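Local coordinates for outer membrane protein TP0453 (PDB 3K8G) that alters membrane permeability at acidic pH, making lipid vesicles leakier, and might take part in ligand transport at the outer membrane of Treponema pallidum, at residues V9-V14 and R69-G74; A28-L33 and N198-T203; R53-Y58 and T154-S159; K126-R129 and S135-V138. All coordinates share one frame; numbering follows the deposited sequence.

Contact 1. Residues V9-V14 and R69-G74; sequences VDPLGV and RLFGSG
Pro11 lies over one face of the Phe71 ring, its CA 4.1 Å above the ring plane and displaced toward the rim. The pyrrolidine ring reaches the side of the phenyl ring that carries CD2 and CE2, with Pro11 CB 3.4 Å from Phe71 CD2 and Pro11 CG 3.6 Å from Phe71 CE2. Two valines approach the ring obliquely at other atoms: Val14 CG1 stands 3.8 Å from Phe71 CD1, and Val9 CG1 is 3.9 Å from Phe71 CZ. Because CG of Phe71 is anti to the backbone N (chi1 -178°), the ring extends from the strand and meets all three residues at once.

The contact lays the short helix 11-15, proposed as the first of nine amphipathic helices, against strand 67-74 of the U-shaped beta-half-barrel. Pro11 is the first residue of this helix, where a missing amide hydrogen costs no helical bond. Asp10 is the N-cap: its OD1 accepts from Leu12 N at 3.1 Å, with the donor well above the carboxylate plane (42° out of it). Outside the two segments, Tyr58 of the neighbouring strand touches both Pro11 and Phe71, while Leu137 packs on Val9, Val14 and Phe71. The Phe71 ring also meets that of Phe117, their planes inclined by about 45°.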
loop_
_atom_site.group_PDB
_atom_site.type_symbol
_atom_site.label_atom_id
_atom_site.label_comp_id
_atom_site.label_asym_id
_atom_site.label_seq_id
_atom_site.Cartn_x
_atom_site.Cartn_y
_atom_site.Cartn_z
ATOM N N VAL A 9 -0.429 -19.201 -2.690
ATOM C CA VAL A 9 0.144 -17.945 -3.169
ATOM C C VAL A 9 0.243 -16.971 -1.982
ATOM O O VAL A 9 -0.773 -16.656 -1.384
ATOM C CB VAL A 9 -0.746 -17.306 -4.296
ATOM C CG1 VAL A 9 -0.285 -15.890 -4.634
ATOM C CG2 VAL A 9 -0.768 -18.162 -5.553
ATOM N N ASP A 10 1.447 -16.494 -1.654
ATOM C CA ASP A 10 1.604 -15.404 -0.662
ATOM C C ASP A 10 1.669 -14.089 -1.426
ATOM O O ASP A 10 2.617 -13.846 -2.195
ATOM C CB ASP A 10 2.855 -15.557 0.241
ATOM C CG ASP A 10 2.869 -14.544 1.451
ATOM O OD1 ASP A 10 2.209 -13.451 1.406
ATOM O OD2 ASP A 10 3.558 -14.838 2.469
ATOM N N PRO A 11 0.647 -13.233 -1.246
ATOM C CA PRO A 11 0.655 -12.007 -2.047
ATOM C C PRO A 11 1.879 -11.124 -1.828
ATOM O O PRO A 11 2.267 -10.387 -2.752
ATOM C CB PRO A 11 -0.626 -11.273 -1.577
ATOM C CG PRO A 11 -1.554 -12.413 -1.184
ATOM C CD PRO A 11 -0.590 -13.363 -0.452
ATOM N N LEU A 12 2.464 -11.138 -0.626
ATOM C CA LEU A 12 3.678 -10.314 -0.376
ATOM C C LEU A 12 4.878 -10.799 -1.208
ATOM O O LEU A 12 5.674 -9.991 -1.647
ATOM C CB LEU A 12 4.027 -10.260 1.128
ATOM C CG LEU A 12 2.937 -9.476 1.928
ATOM C CD1 LEU A 12 3.103 -9.641 3.442
ATOM C CD2 LEU A 12 2.876 -8.001 1.523
ATOM N N GLY A 13 4.967 -12.107 -1.437
ATOM C CA GLY A 13 6.033 -12.657 -2.303
ATOM C C GLY A 13 5.807 -12.305 -3.756
ATOM O O GLY A 13 6.755 -12.273 -4.537
ATOM N N VAL A 14 4.550 -12.027 -4.117
ATOM C CA VAL A 14 4.222 -11.644 -5.504
ATOM C C VAL A 14 4.521 -10.172 -5.808
ATOM O O VAL A 14 5.070 -9.850 -6.869
ATOM C CB VAL A 14 2.736 -11.945 -5.883
ATOM C CG1 VAL A 14 2.434 -11.465 -7.345
ATOM C CG2 VAL A 14 2.379 -13.424 -5.701
ATOM N N ARG A 69 3.389 -1.906 -7.181
ATOM C CA ARG A 69 2.947 -3.217 -7.622
ATOM C C ARG A 69 1.916 -3.645 -6.639
ATOM O O ARG A 69 2.172 -3.574 -5.436
ATOM C CB ARG A 69 4.101 -4.209 -7.603
ATOM C CG ARG A 69 5.317 -3.739 -8.469
ATOM C CD ARG A 69 6.365 -4.872 -8.566
ATOM N NE ARG A 69 7.643 -4.283 -8.986
ATOM C CZ ARG A 69 8.831 -4.722 -8.604
ATOM N NH1 ARG A 69 8.941 -5.785 -7.793
ATOM N NH2 ARG A 69 9.914 -4.095 -9.027
ATOM N N LEU A 70 0.767 -4.108 -7.138
ATOM C CA LEU A 70 -0.381 -4.365 -6.280
ATOM C C LEU A 70 -0.934 -5.743 -6.579
ATOM O O LEU A 70 -1.019 -6.173 -7.720
ATOM C CB LEU A 70 -1.498 -3.321 -6.520
ATOM C CG LEU A 70 -1.057 -1.856 -6.393
ATOM C CD1 LEU A 70 -1.981 -0.916 -7.122
ATOM C CD2 LEU A 70 -0.958 -1.526 -4.892
ATOM N N PHE A 71 -1.353 -6.416 -5.530
ATOM C CA PHE A 71 -1.984 -7.689 -5.656
ATOM C C PHE A 71 -3.317 -7.657 -4.908
ATOM O O PHE A 71 -3.365 -7.262 -3.745
ATOM C CB PHE A 71 -1.054 -8.767 -5.089
ATOM C CG PHE A 71 -1.601 -10.160 -5.206
ATOM C CD1 PHE A 71 -1.170 -11.008 -6.223
ATOM C CD2 PHE A 71 -2.525 -10.634 -4.273
ATOM C CE1 PHE A 71 -1.655 -12.325 -6.320
ATOM C CE2 PHE A 71 -3.039 -11.949 -4.375
ATOM C CZ PHE A 71 -2.587 -12.783 -5.385
ATOM N N GLY A 72 -4.384 -8.050 -5.601
ATOM C CA GLY A 72 -5.745 -8.030 -5.002
ATOM C C GLY A 72 -6.341 -9.424 -4.881
ATOM O O GLY A 72 -6.176 -10.226 -5.783
ATOM N N SER A 73 -6.978 -9.735 -3.739
ATOM C CA SER A 73 -7.757 -10.971 -3.616
ATOM C C SER A 73 -9.190 -10.534 -3.756
ATOM O O SER A 73 -9.599 -9.567 -3.105
ATOM C CB SER A 73 -7.594 -11.623 -2.236
ATOM O OG SER A 73 -6.218 -11.824 -1.964
ATOM N N GLY A 74 -9.946 -11.224 -4.606
ATOM C CA GLY A 74 -11.345 -10.868 -4.801
ATOM C C GLY A 74 -12.069 -11.902 -5.636
ATOM O O GLY A 74 -11.694 -13.075 -5.667
#

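Contact 2. Residues A28-L33 and N198-T203; sequences AGNENL and NEYLYT
Tyr200 is turned with its CG beside the backbone N and anti to the carbonyl carbon (chi1 -84°), which sends the phenol from strand 199-207 to the start of helix 31-41. Asn30 has its CG placed in the same sense, and although the CB of Asn30 does not point at the strand, its amide end comes nearer and meets the phenol. There Tyr200 OH donates to Asn30 OD1 over 2.7 Å. The donor lies in the carbonyl plane, on a lone pair of OD1, at a C=O...donor angle of 123°. The amide and ring planes are inclined by 22°, and Asn30 OD1 sits at the ring edge, 3.3 Å from Tyr200 CE2. Leu33 supplies the apolar part of the contact, with CB 3.4 Å from Tyr200 OH and CD2 3.8 Å from Tyr200 CZ.

Helix 31-41 carries one of the amphipathic helices that move away from helices 169-176 and 215-225 when the hydrophobic cavity opens. Helix 245-253, another of the moving group, adds Leu248, which touches both Leu33 and Tyr200.

Although Asn30 holds the N-cap position, its side chain makes no capping bond; its ND2 donates instead to Pro26 O and Gln160 O. A water accepts from Leu33 N at 3.0 Å and donates to Tyr200 OH, serving an amide of the first helical turn. The buried phenol therefore both gives and receives a hydrogen bond, and with acceptors at ND2 and a donor at OD1 the Asn30 amide is fixed in one orientation.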
loop_
_atom_site.group_PDB
_atom_site.type_symbol
_atom_site.label_atom_id
_atom_site.label_comp_id
_atom_site.label_asym_id
_atom_site.label_seq_id
_atom_site.Cartn_x
_atom_site.Cartn_y
_atom_site.Cartn_z
ATOM N N ALA A 28 -13.063 -3.465 2.763
ATOM C CA ALA A 28 -14.226 -3.134 3.649
ATOM C C ALA A 28 -13.836 -2.161 4.760
ATOM O O ALA A 28 -12.883 -2.403 5.524
ATOM C CB ALA A 28 -14.852 -4.389 4.222
ATOM N N GLY A 29 -14.551 -1.036 4.815
ATOM C CA GLY A 29 -14.279 0.028 5.785
ATOM C C GLY A 29 -13.298 1.082 5.300
ATOM O O GLY A 29 -13.146 2.147 5.936
ATOM N N ASN A 30 -12.645 0.804 4.170
ATOM C CA ASN A 30 -11.659 1.724 3.602
ATOM C C ASN A 30 -11.929 2.204 2.185
ATOM O O ASN A 30 -11.021 2.691 1.489
ATOM C CB ASN A 30 -10.255 1.119 3.706
ATOM C CG ASN A 30 -9.887 0.783 5.126
ATOM O OD1 ASN A 30 -9.801 1.661 5.954
ATOM N ND2 ASN A 30 -9.698 -0.489 5.418
ATOM N N GLU A 31 -13.197 2.117 1.781
ATOM C CA GLU A 31 -13.610 2.415 0.416
ATOM C C GLU A 31 -13.293 3.826 -0.051
ATOM O O GLU A 31 -12.765 4.013 -1.155
ATOM C CB GLU A 31 -15.123 2.103 0.234
ATOM C CG GLU A 31 -15.480 0.629 0.481
ATOM C CD GLU A 31 -15.879 0.310 1.923
ATOM O OE1 GLU A 31 -15.638 1.118 2.845
ATOM O OE2 GLU A 31 -16.456 -0.768 2.147
ATOM N N ASN A 32 -13.604 4.818 0.781
ATOM C CA ASN A 32 -13.358 6.219 0.439
ATOM C C ASN A 32 -11.860 6.495 0.280
ATOM O O ASN A 32 -11.424 7.103 -0.701
ATOM C CB ASN A 32 -13.947 7.152 1.501
ATOM C CG ASN A 32 -13.596 8.636 1.258
ATOM O OD1 ASN A 32 -12.898 9.272 2.069
ATOM N ND2 ASN A 32 -14.080 9.189 0.143
ATOM N N LEU A 33 -11.074 6.056 1.257
ATOM C CA LEU A 33 -9.624 6.240 1.178
ATOM C C LEU A 33 -9.037 5.675 -0.133
ATOM O O LEU A 33 -8.274 6.343 -0.824
ATOM C CB LEU A 33 -8.934 5.582 2.376
ATOM C CG LEU A 33 -7.404 5.596 2.299
ATOM C CD1 LEU A 33 -6.962 7.038 2.474
ATOM C CD2 LEU A 33 -6.792 4.686 3.367
ATOM N N ASN A 198 -14.736 10.488 8.614
ATOM C CA ASN A 198 -13.905 10.889 7.475
ATOM C C ASN A 198 -12.422 11.026 7.826
ATOM O O ASN A 198 -11.646 11.641 7.084
ATOM C CB ASN A 198 -14.400 12.197 6.854
ATOM C CG ASN A 198 -14.530 13.343 7.879
ATOM O OD1 ASN A 198 -14.198 13.201 9.070
ATOM N ND2 ASN A 198 -15.043 14.489 7.409
ATOM N N GLU A 199 -12.025 10.468 8.961
ATOM C CA GLU A 199 -10.602 10.471 9.314
ATOM C C GLU A 199 -10.102 9.092 9.684
ATOM O O GLU A 199 -10.880 8.131 9.684
ATOM C CB GLU A 199 -10.333 11.449 10.445
ATOM C CG GLU A 199 -10.942 11.058 11.772
ATOM C CD GLU A 199 -10.940 12.213 12.752
ATOM O OE1 GLU A 199 -10.948 11.955 13.975
ATOM O OE2 GLU A 199 -10.925 13.377 12.294
ATOM N N TYR A 200 -8.795 9.010 9.983
ATOM C CA TYR A 200 -8.148 7.775 10.405
ATOM C C TYR A 200 -7.500 7.964 11.758
ATOM O O TYR A 200 -6.838 8.965 11.977
ATOM C CB TYR A 200 -7.111 7.304 9.327
ATOM C CG TYR A 200 -7.803 6.520 8.242
ATOM C CD1 TYR A 200 -8.505 7.162 7.234
ATOM C CD2 TYR A 200 -7.837 5.125 8.281
ATOM C CE1 TYR A 200 -9.188 6.429 6.237
ATOM C CE2 TYR A 200 -8.526 4.386 7.298
ATOM C CZ TYR A 200 -9.177 5.042 6.281
ATOM O OH TYR A 200 -9.855 4.284 5.335
ATOM N N LEU A 201 -7.722 7.017 12.673
ATOM C CA LEU A 201 -6.996 6.936 13.932
ATOM C C LEU A 201 -5.765 6.060 13.680
ATOM O O LEU A 201 -5.882 5.067 12.956
ATOM C CB LEU A 201 -7.841 6.188 14.963
ATOM C CG LEU A 201 -8.574 6.973 16.047
ATOM C CD1 LEU A 201 -9.747 6.140 16.532
ATOM C CD2 LEU A 201 -7.639 7.339 17.209
ATOM N N TYR A 202 -4.619 6.385 14.263
ATOM C CA TYR A 202 -3.436 5.519 13.987
ATOM C C TYR A 202 -2.526 5.282 15.168
ATOM O O TYR A 202 -2.569 6.026 16.165
ATOM C CB TYR A 202 -2.627 6.028 12.781
ATOM C CG TYR A 202 -2.014 7.377 12.981
ATOM C CD1 TYR A 202 -2.650 8.518 12.491
ATOM C CD2 TYR A 202 -0.804 7.526 13.664
ATOM C CE1 TYR A 202 -2.106 9.773 12.673
ATOM C CE2 TYR A 202 -0.257 8.784 13.861
ATOM C CZ TYR A 202 -0.915 9.892 13.349
ATOM O OH TYR A 202 -0.378 11.135 13.521
ATOM N N THR A 203 -1.711 4.222 15.055
ATOM C CA THR A 203 -0.615 3.990 15.975
ATOM C C THR A 203 0.564 3.783 15.065
ATOM O O THR A 203 0.438 3.151 14.002
ATOM C CB THR A 203 -0.728 2.665 16.780
ATOM O OG1 THR A 203 -2.011 2.549 17.374
ATOM C CG2 THR A 203 0.303 2.636 17.901
HETATM O O HOH W 1 -12.021 5.302 3.957
#

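Contact 3. Residues R53-Y58 and T154-S159; sequences RTTAVY and TSEGTS
Glu156 reaches strand 54-62 with one carboxylate oxygen set close and the other more loosely placed. OE2 lies 2.8 Å from Thr55 OG1, the tightest approach of the contact, at its exposed margin. Ser73 O is a second hydrogen-bond partner of Thr55 OG1, and which acceptor takes the proton is not settled. The looser side faces buried residues: the Ala56 methyl lies against the carboxylate, its CB 4.0 Å from Glu156 OE2, and Glu156 OE1 stands 3.5 Å from Tyr58 OH, with ring and carboxylate planes 47° apart; the polar partner of the phenol is Cys153 O. A chi1 of 59° puts CG of Glu156 between its backbone N and carbonyl carbon, and the extended chain beyond then carries the carboxylate to the strand.

The loop has bonds of its own. Ser155 O accepts from Thr158 N at 2.9 Å, from Thr158 OG1 at 3.0 Å and from Ser159 N, which closes a tight turn through the exposed Gly157.

Thr55 and Ala56 form a classic beta bulge opposite Ser73, at the point where the chain turns a corner before running on in strand 54-62. That strand lies between strands 67-74 and 21-26, and Tyr24 of the latter touches both Ala56 and Glu156. The 154-159 loop, leading from helix 147-153 to strand 162-166, thus rests on the bulge at Thr55 and Ala56.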
loop_
_atom_site.group_PDB
_atom_site.type_symbol
_atom_site.label_atom_id
_atom_site.label_comp_id
_atom_site.label_asym_id
_atom_site.label_seq_id
_atom_site.Cartn_x
_atom_site.Cartn_y
_atom_site.Cartn_z
ATOM N N ARG A 53 -14.800 -5.208 -6.473
ATOM C CA ARG A 53 -14.852 -6.673 -6.371
ATOM C C ARG A 53 -13.675 -7.303 -5.567
ATOM O O ARG A 53 -13.470 -8.516 -5.612
ATOM C CB ARG A 53 -14.885 -7.275 -7.781
ATOM C CG ARG A 53 -16.157 -6.892 -8.588
ATOM C CD ARG A 53 -16.373 -7.829 -9.757
ATOM N NE ARG A 53 -16.824 -9.138 -9.290
ATOM C CZ ARG A 53 -18.094 -9.525 -9.203
ATOM N NH1 ARG A 53 -19.084 -8.713 -9.571
ATOM N NH2 ARG A 53 -18.366 -10.737 -8.747
ATOM N N THR A 54 -12.933 -6.475 -4.834
ATOM C CA THR A 54 -11.704 -6.896 -4.134
ATOM C C THR A 54 -11.927 -6.910 -2.621
ATOM O O THR A 54 -12.545 -5.990 -2.094
ATOM C CB THR A 54 -10.577 -5.937 -4.506
ATOM O OG1 THR A 54 -10.409 -5.970 -5.921
ATOM C CG2 THR A 54 -9.215 -6.302 -3.822
ATOM N N THR A 55 -11.457 -7.955 -1.930
ATOM C CA THR A 55 -11.570 -7.977 -0.471
ATOM C C THR A 55 -10.327 -7.364 0.199
ATOM O O THR A 55 -10.452 -6.739 1.265
ATOM C CB THR A 55 -11.845 -9.396 0.106
ATOM O OG1 THR A 55 -10.823 -10.285 -0.330
ATOM C CG2 THR A 55 -13.194 -9.951 -0.406
ATOM N N ALA A 56 -9.150 -7.526 -0.429
ATOM C CA ALA A 56 -7.905 -7.019 0.163
ATOM C C ALA A 56 -6.873 -6.691 -0.913
ATOM O O ALA A 56 -6.785 -7.385 -1.930
ATOM C CB ALA A 56 -7.320 -8.048 1.147
ATOM N N VAL A 57 -6.125 -5.612 -0.687
ATOM C CA VAL A 57 -5.090 -5.170 -1.614
ATOM C C VAL A 57 -3.719 -5.187 -0.868
ATOM O O VAL A 57 -3.597 -4.622 0.216
ATOM C CB VAL A 57 -5.381 -3.730 -2.130
ATOM C CG1 VAL A 57 -4.204 -3.190 -2.988
ATOM C CG2 VAL A 57 -6.680 -3.684 -2.996
ATOM N N TYR A 58 -2.714 -5.800 -1.484
ATOM C CA TYR A 58 -1.336 -5.837 -0.972
ATOM C C TYR A 58 -0.512 -5.000 -1.932
ATOM O O TYR A 58 -0.669 -5.129 -3.153
ATOM C CB TYR A 58 -0.825 -7.280 -0.996
ATOM C CG TYR A 58 -1.670 -8.220 -0.199
ATOM C CD1 TYR A 58 -1.300 -8.575 1.099
ATOM C CD2 TYR A 58 -2.856 -8.745 -0.724
ATOM C CE1 TYR A 58 -2.077 -9.448 1.859
ATOM C CE2 TYR A 58 -3.655 -9.615 0.041
ATOM C CZ TYR A 58 -3.252 -9.954 1.331
ATOM O OH TYR A 58 -4.019 -10.818 2.096
ATOM N N THR A 154 -3.174 -11.376 7.219
ATOM C CA THR A 154 -4.040 -12.554 7.194
ATOM C C THR A 154 -5.361 -12.387 7.940
ATOM O O THR A 154 -6.020 -13.365 8.235
ATOM C CB THR A 154 -3.315 -13.767 7.717
ATOM O OG1 THR A 154 -2.828 -13.488 9.028
ATOM C CG2 THR A 154 -2.146 -14.120 6.785
ATOM N N SER A 155 -5.747 -11.152 8.228
ATOM C CA SER A 155 -6.907 -10.878 9.067
ATOM C C SER A 155 -8.175 -10.472 8.308
ATOM O O SER A 155 -9.121 -9.944 8.927
ATOM C CB SER A 155 -6.554 -9.785 10.085
ATOM O OG SER A 155 -5.606 -10.272 11.027
ATOM N N GLU A 156 -8.219 -10.705 6.993
ATOM C CA GLU A 156 -9.357 -10.184 6.215
ATOM C C GLU A 156 -10.663 -10.807 6.689
ATOM O O GLU A 156 -10.806 -12.026 6.725
ATOM C CB GLU A 156 -9.157 -10.282 4.683
ATOM C CG GLU A 156 -8.932 -11.694 4.113
ATOM C CD GLU A 156 -8.509 -11.684 2.643
ATOM O OE1 GLU A 156 -7.311 -11.928 2.361
ATOM O OE2 GLU A 156 -9.371 -11.438 1.767
ATOM N N GLY A 157 -11.589 -9.952 7.098
ATOM C CA GLY A 157 -12.849 -10.395 7.662
ATOM C C GLY A 157 -12.935 -10.004 9.118
ATOM O O GLY A 157 -13.997 -9.592 9.584
ATOM N N THR A 158 -11.820 -10.111 9.844
ATOM C CA THR A 158 -11.828 -9.803 11.276
ATOM C C THR A 158 -11.335 -8.391 11.583
ATOM O O THR A 158 -11.708 -7.817 12.613
ATOM C CB THR A 158 -11.056 -10.851 12.122
ATOM O OG1 THR A 158 -9.667 -10.838 11.762
ATOM C CG2 THR A 158 -11.625 -12.252 11.907
ATOM N N SER A 159 -10.516 -7.821 10.693
ATOM C CA SER A 159 -9.994 -6.470 10.906
ATOM C C SER A 159 -10.110 -5.601 9.642
ATOM O O SER A 159 -10.046 -6.108 8.501
ATOM C CB SER A 159 -8.544 -6.537 11.412
ATOM O OG SER A 159 -7.996 -5.244 11.651
#

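Contact 4. Residues K126-R129 and S135-V138; sequences KRER and SRLV
Glu128 and Arg136 meet head-on in a buried, bidentate salt bridge, with the guanidinium offering its two terminal nitrogens, one to each carboxylate oxygen. Arg136 NH2 donates to Glu128 OE1 over 2.6 Å, on the syn lone pair of that oxygen, at an N-H...O angle of 154°; the oxygen is tilted slightly from the guanidinium plane. The other bond, from Arg136 NH1 to Glu128 OE2, measures 2.8 Å and is straighter, at 172°. It too arrives on the syn side, yet somewhat out of the carboxylate plane. The carboxylate and guanidinium planes are twisted by 33°. Glu128 reaches the bridge with an extended chain, whereas Arg136 bends at chi3 to turn its end toward the glutamate.

The third guanidinium nitrogen, NE, is also used: Arg136 NE binds Val14 O, near the end of helix 11-15, over 2.9 Å. With all three nitrogens engaged on two sides, the group has little freedom to rotate. Glu128 OE1 has a second, long and weak ionic partner in Arg69 NE, and its carboxylate probably tempers the closeness of the positive charges of Arg69 and Arg136. The backbone amide of Glu128 is taken up by Glu67 OE1, and Glu67 OE2 in turn forms a salt bridge with Arg69 NH2.

Across only a few residues of sequence, the bridge joins the two ends of helix 130-135, linking the loop that follows strand 117-123 to the turn leading toward helix 147-153. Through Val14 and Arg69, it also borders helix 11-15 and strand 67-74.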
loop_
_atom_site.group_PDB
_atom_site.type_symbol
_atom_site.label_atom_id
_atom_site.label_comp_id
_atom_site.label_asym_id
_atom_site.label_seq_id
_atom_site.Cartn_x
_atom_site.Cartn_y
_atom_site.Cartn_z
ATOM N N LYS A 126 9.906 2.627 -16.351
ATOM C CA LYS A 126 10.821 1.650 -15.751
ATOM C C LYS A 126 10.097 0.642 -14.822
ATOM O O LYS A 126 10.720 -0.212 -14.196
ATOM C CB LYS A 126 11.873 2.391 -14.938
ATOM C CG LYS A 126 12.874 3.223 -15.747
ATOM C CD LYS A 126 14.004 2.315 -16.172
ATOM C CE LYS A 126 15.271 3.083 -16.503
ATOM N NZ LYS A 126 16.389 2.110 -16.568
ATOM N N ARG A 127 8.781 0.716 -14.771
ATOM C CA ARG A 127 8.006 -0.251 -13.969
ATOM C C ARG A 127 8.209 -1.704 -14.445
ATOM O O ARG A 127 8.491 -1.978 -15.622
ATOM C CB ARG A 127 6.539 0.087 -13.997
ATOM C CG ARG A 127 5.812 -0.183 -15.321
ATOM C CD ARG A 127 4.433 0.423 -15.202
ATOM N NE ARG A 127 3.592 0.175 -16.390
ATOM C CZ ARG A 127 3.446 1.007 -17.408
ATOM N NH1 ARG A 127 4.070 2.188 -17.408
ATOM N NH2 ARG A 127 2.636 0.661 -18.418
ATOM N N GLU A 128 8.031 -2.626 -13.511
ATOM C CA GLU A 128 8.339 -4.035 -13.762
ATOM C C GLU A 128 7.435 -4.557 -14.868
ATOM O O GLU A 128 6.250 -4.157 -14.976
ATOM C CB GLU A 128 8.105 -4.841 -12.471
ATOM C CG GLU A 128 8.460 -6.338 -12.616
ATOM C CD GLU A 128 8.464 -7.054 -11.298
ATOM O OE1 GLU A 128 7.352 -7.178 -10.744
ATOM O OE2 GLU A 128 9.563 -7.471 -10.843
ATOM N N ARG A 129 7.969 -5.470 -15.669
ATOM C CA ARG A 129 7.147 -6.191 -16.659
ATOM C C ARG A 129 6.177 -7.144 -15.949
ATOM O O ARG A 129 6.553 -7.814 -14.978
ATOM C CB ARG A 129 8.065 -6.985 -17.620
ATOM C CG ARG A 129 8.984 -6.089 -18.551
ATOM C CD ARG A 129 9.989 -6.935 -19.457
ATOM N NE ARG A 129 10.896 -7.720 -18.642
ATOM C CZ ARG A 129 10.733 -9.002 -18.291
ATOM N NH1 ARG A 129 9.759 -9.749 -18.789
ATOM N NH2 ARG A 129 11.582 -9.543 -17.446
ATOM N N SER A 135 5.641 -14.328 -12.712
ATOM C CA SER A 135 6.554 -15.452 -12.431
ATOM C C SER A 135 6.686 -15.740 -10.903
ATOM O O SER A 135 7.056 -16.860 -10.489
ATOM C CB SER A 135 7.943 -15.210 -13.006
ATOM O OG SER A 135 8.641 -14.247 -12.232
ATOM N N ARG A 136 6.383 -14.725 -10.093
ATOM C CA ARG A 136 6.435 -14.855 -8.640
ATOM C C ARG A 136 5.203 -15.585 -8.068
ATOM O O ARG A 136 5.154 -15.893 -6.881
ATOM C CB ARG A 136 6.709 -13.502 -7.968
ATOM C CG ARG A 136 8.149 -12.961 -8.328
ATOM C CD ARG A 136 8.621 -11.793 -7.392
ATOM N NE ARG A 136 7.750 -10.642 -7.573
ATOM C CZ ARG A 136 7.994 -9.651 -8.446
ATOM N NH1 ARG A 136 9.111 -9.694 -9.179
ATOM N NH2 ARG A 136 7.135 -8.619 -8.550
ATOM N N LEU A 137 4.218 -15.847 -8.914
ATOM C CA LEU A 137 3.142 -16.800 -8.565
ATOM C C LEU A 137 3.671 -18.207 -8.400
ATOM O O LEU A 137 3.083 -19.001 -7.630
ATOM C CB LEU A 137 2.005 -16.782 -9.617
ATOM C CG LEU A 137 1.206 -15.470 -9.749
ATOM C CD1 LEU A 137 0.320 -15.535 -10.992
ATOM C CD2 LEU A 137 0.362 -15.167 -8.508
ATOM N N VAL A 138 4.770 -18.515 -9.097
ATOM C CA VAL A 138 5.403 -19.843 -9.116
ATOM C C VAL A 138 6.596 -19.831 -8.186
ATOM O O VAL A 138 6.801 -20.771 -7.416
ATOM C CB VAL A 138 5.925 -20.218 -10.569
ATOM C CG1 VAL A 138 6.714 -21.564 -10.576
ATOM C CG2 VAL A 138 4.787 -20.252 -11.561
#

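From the N terminus, contact 1 closes the first loop, bringing helix 11-15 onto strand 67-74. Contact 2 opens inside that loop and closes far along the chain, joining helix 31-41 to strand 199-207, so the two cross. Contact 3 also starts within the loop of contact 1 and crosses it, but lies wholly inside that of contact 2. Contact 4, a short closure around helix 130-135, nests within contact 3 and follows contact 1 in series. Contacts 1 and 3 sit on neighbouring strands, 67-74 and 54-62, while Arg136 joins contact 4 to contact 1. Contacts 2 and 4 lie on opposite sides of the chain's centre, their centres about 30 Å apart.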